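Local coordinates for protein CyaB (PDB 3R5G) that catalyses the formation of cyclic AMP from ATP as a class III adenylyl cyclase, represented here by its catalytic domain, at the interface of chains A and B. Numbering follows the deposited sequence. Chains: chain A/B, CyaB.

Contact 1: the interface of chains A and B. Residues chain A 56-58; chain B 56-58.
The aliphatic stem of A:Lys56 lies obliquely over B:Val58 near the two-fold axis, with CD 3.9 Å from the methyl carbon CG2 of B:Val58. The symmetry twin pairs A:Val58 with B:Lys56, and the two lysines pass each other, each ending beside strand 53-58 of the other chain. This direct contact is apolar. In both valines CG1 stands anti to the backbone N (chi1 -177°), which leaves CG2 as the branch that meets the lysine.

The polar contact is indirect. No nitrogen or oxygen of one chain comes within bonding reach of the other; water bridges the gap instead. Bends at chi3 and chi4 turn the amine end of A:Lys56 toward a water 3.3 Å from NZ. The same water lies 2.9 Å from the main-chain carbonyl O of B:Phe57. A second water joins B:Lys56 NZ to A:Phe57 O in the same way. A:Lys56 CE also lies 3.8 Å from B:Phe57 O.

By its place in the sequence, Lys56 is the class III lysine that selects adenine. In this dimer water and partner-chain carbonyls may help to orient both lysines; class III cyclases work as dimers, but the structure alone does not show that this is the active arrangement.

Contact 2: the interface of chains A and B. Residues chain A 37, 40-41, 44, 57; chain B 125-127, 129.
A:Asn37 and A:Asn41, one turn apart on helix 29-50, use their side-chain oxygens to accept main-chain N-H groups from the B:Gly125 to B:Asp127 segment. B:Gly125 N donates to A:Asn37 OD1 at 2.9 Å, approaching steeply, 60° above the plane of the amide carbonyl. B:Asp127 N donates to A:Asn41 OD1 at 3.1 Å, again from above the plane but less tilted. With its CG anti to the backbone N (chi1 -159°), A:Asn41 sends its amide out to this N-H. The B:Asp127 carboxylate lies nearly parallel to that amide; the approach of its OD1 to A:Asn41 OD1, acceptor to acceptor as modelled, is unfavourable and doubtful.

Apolar contacts fill in between. The methyl CB of B:Ala126 sits against the helix, 3.7 Å from A:Asn41 CA and 3.8 Å from A:Ser44 CB. One turn before A:Ser44, A:Leu40 CD1 touches B:Gly125 CA at 3.6 Å. This helix-to-loop part of the interface probably helps to hold the two catalytic domains together.

A:Phe57 borders the same segment from strand 53-58. A:Leu40 CD2 lies over one face of its ring, near the rim, and probably helps to position it. At the ring edge, in its plane, the carbonyl O of B:Arg129 stands 3.9 Å from A:Phe57 CE1.

Contact 3: the interface of chains A and B. Residues chain A 20, 32-33, 36-37, 40, 59; chain B 123-125, 135.
Helix 29-50 of chain A packs against strands 118-124 and 129-135 of chain B in the class III cyclase catalytic domain, with B:Phe124 and B:Ile135 meeting A:Thr33, A:Leu36 and A:Leu32. The B:Phe124 ring crosses A:Leu36 at about a right angle, its CD2 3.8 Å from A:Leu36 CD2. That methyl lies over one face of the ring near the rim, while A:Thr33 CA and A:Asn37 OD1 lie at the edge, in the plane. Farther along the ring, CE2 comes 3.4 Å from the hydroxyl OG1 of A:Thr33.

A:Leu36 CD2 also touches B:Ile135, 4.0 Å from its CD1. The isoleucine CG1 takes the crowded position between backbone N and carbonyl carbon (chi1 64°), and the extended chain beyond brings CD1 tip to tip with A:Leu32, 3.7 Å from CD2. The CG2 branch rests 3.9 Å from A:Gly59 CA.

Beyond its bond to B:Gly125, A:Asn37 donates through ND2 to the main-chain O of B:Asn123 at 3.2 Å. That acceptor lies close to the amide plane and the bond is fairly straight, 164° at the hydrogen. Gripped at both its oxygen and its nitrogen, the amide is fixed against rotation. The site helps to join the two catalytic domains in this dimer; class III cyclases complete their active sites at a dimer interface, which this contact probably supports.

Contact 1: the interface of chains A and B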
ATOM      1  N   LYS A  56      -3.977  -9.277  -0.792  1.00 21.23           N
ATOM      2  CA  LYS A  56      -4.856  -8.188  -1.190  1.00 22.34           C
ATOM      3  C   LYS A  56      -4.300  -7.597  -2.456  1.00 21.44           C
ATOM      4  O   LYS A  56      -3.101  -7.883  -2.898  1.00 18.50           O
ATOM      5  CB  LYS A  56      -4.947  -7.077  -0.132  1.00 22.40           C
ATOM      6  CG  LYS A  56      -3.585  -6.372   0.066  1.00 23.04           C
ATOM      7  CD  LYS A  56      -3.621  -5.212   1.044  1.00 27.62           C
ATOM      8  CE  LYS A  56      -4.317  -5.588   2.345  1.00 30.11           C
ATOM      9  NZ  LYS A  56      -3.356  -6.257   3.230  1.00 32.53           N
ATOM     10  N   PHE A  57      -5.187  -6.858  -3.084  1.00 19.37           N
ATOM     11  CA  PHE A  57      -4.840  -5.989  -4.144  1.00 19.10           C
ATOM     12  C   PHE A  57      -5.061  -4.553  -3.672  1.00 22.00           C
ATOM     13  O   PHE A  57      -6.053  -4.211  -2.928  1.00 22.95           O
ATOM     14  CB  PHE A  57      -5.672  -6.221  -5.411  1.00 19.21           C
ATOM     15  CG  PHE A  57      -5.765  -7.647  -5.837  1.00 21.05           C
ATOM     16  CD1 PHE A  57      -7.008  -8.208  -6.062  1.00 21.95           C
ATOM     17  CD2 PHE A  57      -4.645  -8.450  -5.991  1.00 21.73           C
ATOM     18  CE1 PHE A  57      -7.097  -9.560  -6.462  1.00 23.24           C
ATOM     19  CE2 PHE A  57      -4.704  -9.746  -6.413  1.00 21.38           C
ATOM     20  CZ  PHE A  57      -5.979 -10.333  -6.671  1.00 21.74           C
ATOM     21  N   VAL A  58      -4.144  -3.688  -4.070  1.00 20.21           N
ATOM     22  CA  VAL A  58      -4.284  -2.254  -3.835  1.00 20.10           C
ATOM     23  C   VAL A  58      -4.152  -1.589  -5.188  1.00 18.68           C
ATOM     24  O   VAL A  58      -3.033  -1.372  -5.672  1.00 19.09           O
ATOM     25  CB  VAL A  58      -3.270  -1.723  -2.846  1.00 20.55           C
ATOM     26  CG1 VAL A  58      -3.528  -0.230  -2.594  1.00 25.47           C
ATOM     27  CG2 VAL A  58      -3.375  -2.515  -1.510  1.00 23.01           C
TER
ATOM     28  N   LYS B  56      -9.627   0.755   3.042  1.00 21.23           N
ATOM     29  CA  LYS B  56      -8.933  -0.449   3.470  1.00 22.34           C
ATOM     30  C   LYS B  56      -7.889  -0.038   4.472  1.00 21.44           C
ATOM     31  O   LYS B  56      -7.549   1.212   4.659  1.00 18.50           O
ATOM     32  CB  LYS B  56      -8.236  -1.181   2.312  1.00 22.40           C
ATOM     33  CG  LYS B  56      -7.103  -0.323   1.702  1.00 23.04           C
ATOM     34  CD  LYS B  56      -6.322  -1.017   0.601  1.00 27.62           C
ATOM     35  CE  LYS B  56      -7.242  -1.652  -0.433  1.00 30.11           C
ATOM     36  NZ  LYS B  56      -7.646  -0.634  -1.410  1.00 32.53           N
ATOM     37  N   PHE B  57      -7.453  -1.060   5.175  1.00 19.37           N
ATOM     38  CA  PHE B  57      -6.298  -0.988   5.986  1.00 19.10           C
ATOM     39  C   PHE B  57      -5.231  -1.894   5.374  1.00 22.00           C
ATOM     40  O   PHE B  57      -5.508  -3.031   4.840  1.00 22.95           O
ATOM     41  CB  PHE B  57      -6.547  -1.433   7.431  1.00 19.21           C
ATOM     42  CG  PHE B  57      -7.745  -0.815   8.072  1.00 21.05           C
ATOM     43  CD1 PHE B  57      -8.695  -1.629   8.659  1.00 21.95           C
ATOM     44  CD2 PHE B  57      -7.959   0.555   8.076  1.00 21.73           C
ATOM     45  CE1 PHE B  57      -9.831  -1.043   9.262  1.00 23.24           C
ATOM     46  CE2 PHE B  57      -9.029   1.144   8.684  1.00 21.38           C
ATOM     47  CZ  PHE B  57     -10.007   0.319   9.314  1.00 21.74           C
ATOM     48  N   VAL B  58      -4.000  -1.413   5.416  1.00 20.21           N
ATOM     49  CA  VAL B  58      -2.846  -2.212   5.014  1.00 20.10           C
ATOM     50  C   VAL B  58      -1.890  -2.196   6.187  1.00 18.68           C
ATOM     51  O   VAL B  58      -1.129  -1.235   6.361  1.00 19.09           O
ATOM     52  CB  VAL B  58      -2.194  -1.700   3.750  1.00 20.55           C
ATOM     53  CG1 VAL B  58      -1.040  -2.632   3.350  1.00 25.47           C
ATOM     54  CG2 VAL B  58      -3.247  -1.633   2.605  1.00 23.01           C
TER
HETATM   55  O   HOH W   1      -4.560  -5.467   6.181  1.00 49.25           O
HETATM   56  O   HOH W   2      -8.128  -2.480  -4.083  1.00 49.25           O

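Contact 2: the interface of chains A and B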
ATOM      1  N   ASN A  37      -9.215  -5.481 -14.030  1.00 15.36           N
ATOM      2  CA  ASN A  37      -9.763  -6.669 -13.489  1.00 18.03           C
ATOM      3  C   ASN A  37      -9.262  -7.950 -14.213  1.00 14.88           C
ATOM      4  O   ASN A  37      -9.100  -8.974 -13.549  1.00 17.95           O
ATOM      5  CB  ASN A  37     -11.331  -6.588 -13.439  1.00 18.38           C
ATOM      6  CG  ASN A  37     -11.825  -5.543 -12.453  1.00 23.15           C
ATOM      7  OD1 ASN A  37     -11.058  -4.986 -11.731  1.00 21.79           O
ATOM      8  ND2 ASN A  37     -13.106  -5.177 -12.523  1.00 26.79           N
ATOM      9  N   LEU A  40      -5.811  -8.477 -12.772  1.00 14.13           N
ATOM     10  CA  LEU A  40      -5.827  -9.010 -11.438  1.00 14.77           C
ATOM     11  C   LEU A  40      -6.362 -10.465 -11.405  1.00 14.17           C
ATOM     12  O   LEU A  40      -5.926 -11.287 -10.642  1.00 14.41           O
ATOM     13  CB  LEU A  40      -6.663  -8.079 -10.526  1.00 13.03           C
ATOM     14  CG  LEU A  40      -6.030  -6.725 -10.264  1.00 13.47           C
ATOM     15  CD1 LEU A  40      -7.056  -5.819  -9.504  1.00 14.48           C
ATOM     16  CD2 LEU A  40      -4.663  -6.766  -9.513  1.00 13.73           C
ATOM     17  N   ASN A  41      -7.349 -10.778 -12.273  1.00 14.15           N
ATOM     18  CA  ASN A  41      -7.882 -12.130 -12.311  1.00 16.38           C
ATOM     19  C   ASN A  41      -6.794 -13.113 -12.833  1.00 13.74           C
ATOM     20  O   ASN A  41      -6.612 -14.151 -12.253  1.00 16.05           O
ATOM     21  CB  ASN A  41      -9.085 -12.181 -13.276  1.00 16.86           C
ATOM     22  CG  ASN A  41      -9.964 -13.358 -12.996  1.00 21.55           C
ATOM     23  OD1 ASN A  41     -10.365 -13.630 -11.865  1.00 22.03           O
ATOM     24  ND2 ASN A  41     -10.161 -14.166 -14.033  1.00 25.59           N
ATOM     25  N   SER A  44      -4.217 -13.568 -10.102  1.00 15.10           N
ATOM     26  CA  SER A  44      -4.762 -14.425  -9.115  1.00 15.98           C
ATOM     27  C   SER A  44      -4.685 -15.926  -9.491  1.00 14.98           C
ATOM     28  O   SER A  44      -4.320 -16.751  -8.650  1.00 17.05           O
ATOM     29  CB  SER A  44      -6.214 -13.976  -8.867  1.00 16.56           C
ATOM     30  OG  SER A  44      -6.790 -14.929  -8.023  1.00 28.23           O
ATOM     31  N   PHE A  57      -5.187  -6.858  -3.084  1.00 19.37           N
ATOM     32  CA  PHE A  57      -4.840  -5.989  -4.144  1.00 19.10           C
ATOM     33  C   PHE A  57      -5.061  -4.553  -3.672  1.00 22.00           C
ATOM     34  O   PHE A  57      -6.053  -4.211  -2.928  1.00 22.95           O
ATOM     35  CB  PHE A  57      -5.672  -6.221  -5.411  1.00 19.21           C
ATOM     36  CG  PHE A  57      -5.765  -7.647  -5.837  1.00 21.05           C
ATOM     37  CD1 PHE A  57      -7.008  -8.208  -6.062  1.00 21.95           C
ATOM     38  CD2 PHE A  57      -4.645  -8.450  -5.991  1.00 21.73           C
ATOM     39  CE1 PHE A  57      -7.097  -9.560  -6.462  1.00 23.24           C
ATOM     40  CE2 PHE A  57      -4.704  -9.746  -6.413  1.00 21.38           C
ATOM     41  CZ  PHE A  57      -5.979 -10.333  -6.671  1.00 21.74           C
TER
ATOM     42  N   GLY B 125     -10.781  -5.906  -9.011  1.00 17.92           N
ATOM     43  CA  GLY B 125     -10.291  -7.094  -8.464  1.00 17.56           C
ATOM     44  C   GLY B 125     -10.437  -8.339  -9.358  1.00 17.54           C
ATOM     45  O   GLY B 125     -10.708  -8.198 -10.557  1.00 23.19           O
ATOM     46  N   ALA B 126     -10.125  -9.469  -8.743  1.00 21.19           N
ATOM     47  CA  ALA B 126     -10.288 -10.785  -9.327  1.00 22.63           C
ATOM     48  C   ALA B 126     -11.672 -11.315  -8.940  1.00 26.80           C
ATOM     49  O   ALA B 126     -12.344 -10.800  -8.026  1.00 27.55           O
ATOM     50  CB  ALA B 126      -9.207 -11.697  -8.832  1.00 23.15           C
ATOM     51  N   ASP B 127     -12.112 -12.369  -9.623  1.00 30.51           N
ATOM     52  CA  ASP B 127     -13.539 -12.807  -9.515  1.00 32.46           C
ATOM     53  C   ASP B 127     -14.008 -13.228  -8.139  1.00 34.34           C
ATOM     54  O   ASP B 127     -15.131 -12.891  -7.764  1.00 34.30           O
ATOM     55  CB  ASP B 127     -13.826 -13.899 -10.560  1.00 35.38           C
ATOM     56  CG  ASP B 127     -13.655 -13.405 -12.008  1.00 36.87           C
ATOM     57  OD1 ASP B 127     -13.169 -12.272 -12.281  1.00 42.45           O
ATOM     58  OD2 ASP B 127     -14.024 -14.177 -12.909  1.00 46.46           O
ATOM     59  N   ARG B 129     -12.485 -12.012  -5.461  1.00 34.88           N
ATOM     60  CA  ARG B 129     -11.696 -11.064  -4.629  1.00 34.37           C
ATOM     61  C   ARG B 129     -11.825  -9.645  -5.196  1.00 33.44           C
ATOM     62  O   ARG B 129     -10.886  -9.085  -5.846  1.00 29.99           O
ATOM     63  CB  ARG B 129     -10.231 -11.461  -4.591  1.00 34.61           C
ATOM     64  CG  ARG B 129      -9.627 -11.295  -3.220  1.00 39.18           C
ATOM     65  CD  ARG B 129      -8.127 -11.680  -3.100  1.00 43.56           C
ATOM     66  NE  ARG B 129      -7.736 -11.508  -1.692  1.00 44.55           N
ATOM     67  CZ  ARG B 129      -7.430 -12.494  -0.857  1.00 42.33           C
ATOM     68  NH1 ARG B 129      -7.379 -13.760  -1.274  1.00 41.35           N
ATOM     69  NH2 ARG B 129      -7.110 -12.205   0.397  1.00 44.38           N
TER

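Contact 3: the interface of chains A and B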
ATOM      1  N   PHE A  20       0.866   1.946 -15.420  1.00 20.32           N
ATOM      2  CA  PHE A  20      -0.573   1.881 -15.165  1.00 19.50           C
ATOM      3  C   PHE A  20      -1.176   3.194 -14.704  1.00 22.61           C
ATOM      4  O   PHE A  20      -2.263   3.544 -15.090  1.00 22.14           O
ATOM      5  CB  PHE A  20      -0.907   0.811 -14.106  1.00 20.93           C
ATOM      6  CG  PHE A  20      -2.349   0.645 -13.905  1.00 20.05           C
ATOM      7  CD1 PHE A  20      -3.086  -0.033 -14.817  1.00 23.30           C
ATOM      8  CD2 PHE A  20      -2.980   1.218 -12.796  1.00 20.34           C
ATOM      9  CE1 PHE A  20      -4.457  -0.166 -14.662  1.00 21.42           C
ATOM     10  CE2 PHE A  20      -4.319   1.086 -12.601  1.00 19.78           C
ATOM     11  CZ  PHE A  20      -5.072   0.377 -13.524  1.00 24.32           C
ATOM     12  N   LEU A  32     -10.742   0.825 -18.557  1.00 29.84           N
ATOM     13  CA  LEU A  32      -9.782   0.712 -17.409  1.00 26.96           C
ATOM     14  C   LEU A  32     -10.167  -0.386 -16.413  1.00 26.01           C
ATOM     15  O   LEU A  32      -9.295  -1.200 -16.027  1.00 23.65           O
ATOM     16  CB  LEU A  32      -9.618   2.087 -16.745  1.00 28.37           C
ATOM     17  CG  LEU A  32      -8.712   2.190 -15.505  1.00 27.48           C
ATOM     18  CD1 LEU A  32      -7.268   1.850 -15.872  1.00 28.24           C
ATOM     19  CD2 LEU A  32      -8.774   3.613 -14.886  1.00 28.63           C
ATOM     20  N   THR A  33     -11.435  -0.423 -15.977  1.00 23.24           N
ATOM     21  CA  THR A  33     -11.952  -1.432 -15.143  1.00 22.99           C
ATOM     22  C   THR A  33     -11.741  -2.815 -15.745  1.00 19.69           C
ATOM     23  O   THR A  33     -11.274  -3.729 -15.051  1.00 22.04           O
ATOM     24  CB  THR A  33     -13.475  -1.185 -14.850  1.00 22.75           C
ATOM     25  OG1 THR A  33     -13.571   0.047 -14.151  1.00 27.99           O
ATOM     26  CG2 THR A  33     -14.055  -2.262 -14.011  1.00 27.30           C
ATOM     27  N   LEU A  36      -7.802  -3.540 -15.795  1.00 18.43           N
ATOM     28  CA  LEU A  36      -7.288  -3.889 -14.434  1.00 14.69           C
ATOM     29  C   LEU A  36      -7.869  -5.228 -13.944  1.00 15.72           C
ATOM     30  O   LEU A  36      -7.159  -6.065 -13.294  1.00 16.39           O
ATOM     31  CB  LEU A  36      -7.603  -2.774 -13.426  1.00 15.67           C
ATOM     32  CG  LEU A  36      -7.233  -2.983 -11.952  1.00 19.96           C
ATOM     33  CD1 LEU A  36      -5.681  -3.254 -11.873  1.00 20.29           C
ATOM     34  CD2 LEU A  36      -7.565  -1.694 -11.154  1.00 20.78           C
ATOM     35  N   ASN A  37      -9.215  -5.481 -14.030  1.00 15.36           N
ATOM     36  CA  ASN A  37      -9.763  -6.669 -13.489  1.00 18.03           C
ATOM     37  C   ASN A  37      -9.262  -7.950 -14.213  1.00 14.88           C
ATOM     38  O   ASN A  37      -9.100  -8.974 -13.549  1.00 17.95           O
ATOM     39  CB  ASN A  37     -11.331  -6.588 -13.439  1.00 18.38           C
ATOM     40  CG  ASN A  37     -11.825  -5.543 -12.453  1.00 23.15           C
ATOM     41  OD1 ASN A  37     -11.058  -4.986 -11.731  1.00 21.79           O
ATOM     42  ND2 ASN A  37     -13.106  -5.177 -12.523  1.00 26.79           N
ATOM     43  N   LEU A  40      -5.811  -8.477 -12.772  1.00 14.13           N
ATOM     44  CA  LEU A  40      -5.827  -9.010 -11.438  1.00 14.77           C
ATOM     45  C   LEU A  40      -6.362 -10.465 -11.405  1.00 14.17           C
ATOM     46  O   LEU A  40      -5.926 -11.287 -10.642  1.00 14.41           O
ATOM     47  CB  LEU A  40      -6.663  -8.079 -10.526  1.00 13.03           C
ATOM     48  CG  LEU A  40      -6.030  -6.725 -10.264  1.00 13.47           C
ATOM     49  CD1 LEU A  40      -7.056  -5.819  -9.504  1.00 14.48           C
ATOM     50  CD2 LEU A  40      -4.663  -6.766  -9.513  1.00 13.73           C
ATOM     51  N   GLY A  59      -5.255  -1.259  -5.835  1.00 18.80           N
ATOM     52  CA  GLY A  59      -5.228  -0.919  -7.254  1.00 18.67           C
ATOM     53  C   GLY A  59      -4.552  -2.041  -8.109  1.00 18.04           C
ATOM     54  O   GLY A  59      -4.988  -3.216  -8.134  1.00 20.32           O
TER
ATOM     55  N   ASN B 123     -15.548  -1.027  -8.842  1.00 20.85           N
ATOM     56  CA  ASN B 123     -15.262  -2.290  -8.261  1.00 21.20           C
ATOM     57  C   ASN B 123     -14.116  -2.929  -9.029  1.00 21.37           C
ATOM     58  O   ASN B 123     -14.218  -3.149 -10.248  1.00 25.49           O
ATOM     59  CB  ASN B 123     -16.505  -3.232  -8.322  1.00 21.92           C
ATOM     60  CG  ASN B 123     -17.625  -2.681  -7.537  1.00 26.65           C
ATOM     61  OD1 ASN B 123     -17.539  -2.584  -6.300  1.00 32.57           O
ATOM     62  ND2 ASN B 123     -18.694  -2.294  -8.227  1.00 32.73           N
ATOM     63  N   PHE B 124     -13.029  -3.185  -8.290  1.00 19.47           N
ATOM     64  CA  PHE B 124     -11.791  -3.693  -8.921  1.00 18.21           C
ATOM     65  C   PHE B 124     -11.348  -4.941  -8.245  1.00 18.64           C
ATOM     66  O   PHE B 124     -11.532  -5.129  -7.067  1.00 18.91           O
ATOM     67  CB  PHE B 124     -10.692  -2.643  -8.792  1.00 17.95           C
ATOM     68  CG  PHE B 124     -11.029  -1.356  -9.436  1.00 17.05           C
ATOM     69  CD1 PHE B 124     -11.103  -0.204  -8.679  1.00 20.11           C
ATOM     70  CD2 PHE B 124     -11.312  -1.290 -10.801  1.00 22.60           C
ATOM     71  CE1 PHE B 124     -11.407   1.003  -9.266  1.00 21.92           C
ATOM     72  CE2 PHE B 124     -11.594  -0.065 -11.407  1.00 22.44           C
ATOM     73  CZ  PHE B 124     -11.663   1.099 -10.627  1.00 23.04           C
ATOM     74  N   GLY B 125     -10.781  -5.906  -9.011  1.00 17.92           N
ATOM     75  CA  GLY B 125     -10.291  -7.094  -8.464  1.00 17.56           C
ATOM     76  C   GLY B 125     -10.437  -8.339  -9.358  1.00 17.54           C
ATOM     77  O   GLY B 125     -10.708  -8.198 -10.557  1.00 23.19           O
ATOM     78  N   ILE B 135      -8.660   4.560  -7.729  1.00 13.58           N
ATOM     79  CA  ILE B 135      -7.319   4.577  -8.333  1.00 13.72           C
ATOM     80  C   ILE B 135      -7.092   5.893  -9.086  1.00 13.99           C
ATOM     81  O   ILE B 135      -8.038   6.615  -9.466  1.00 14.91           O
ATOM     82  CB  ILE B 135      -7.173   3.367  -9.285  1.00 17.10           C
ATOM     83  CG1 ILE B 135      -8.151   3.479 -10.462  1.00 17.43           C
ATOM     84  CG2 ILE B 135      -7.292   2.059  -8.601  1.00 17.19           C
ATOM     85  CD1 ILE B 135      -8.016   2.275 -11.551  1.00 21.37           C
TER

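Contact 1 lies close to the two-fold axis, and contacts 2 and 3 follow away from it, each centred about 13 Å from contact 1 by C-alpha positions. Contacts 2 and 3 are themselves about 8 Å apart and run into one another through A:Asn37, A:Leu40 and B:Gly125. A:Phe57 connects contact 1 to contact 2, its carbonyl serving the first and its ring the second. Helix 29-50 and strand 53-58 of one chain thus form a continuous surface for the partner. Repeated by symmetry, the helix-based contacts flank the central lysine pair and may set its register in the dimer.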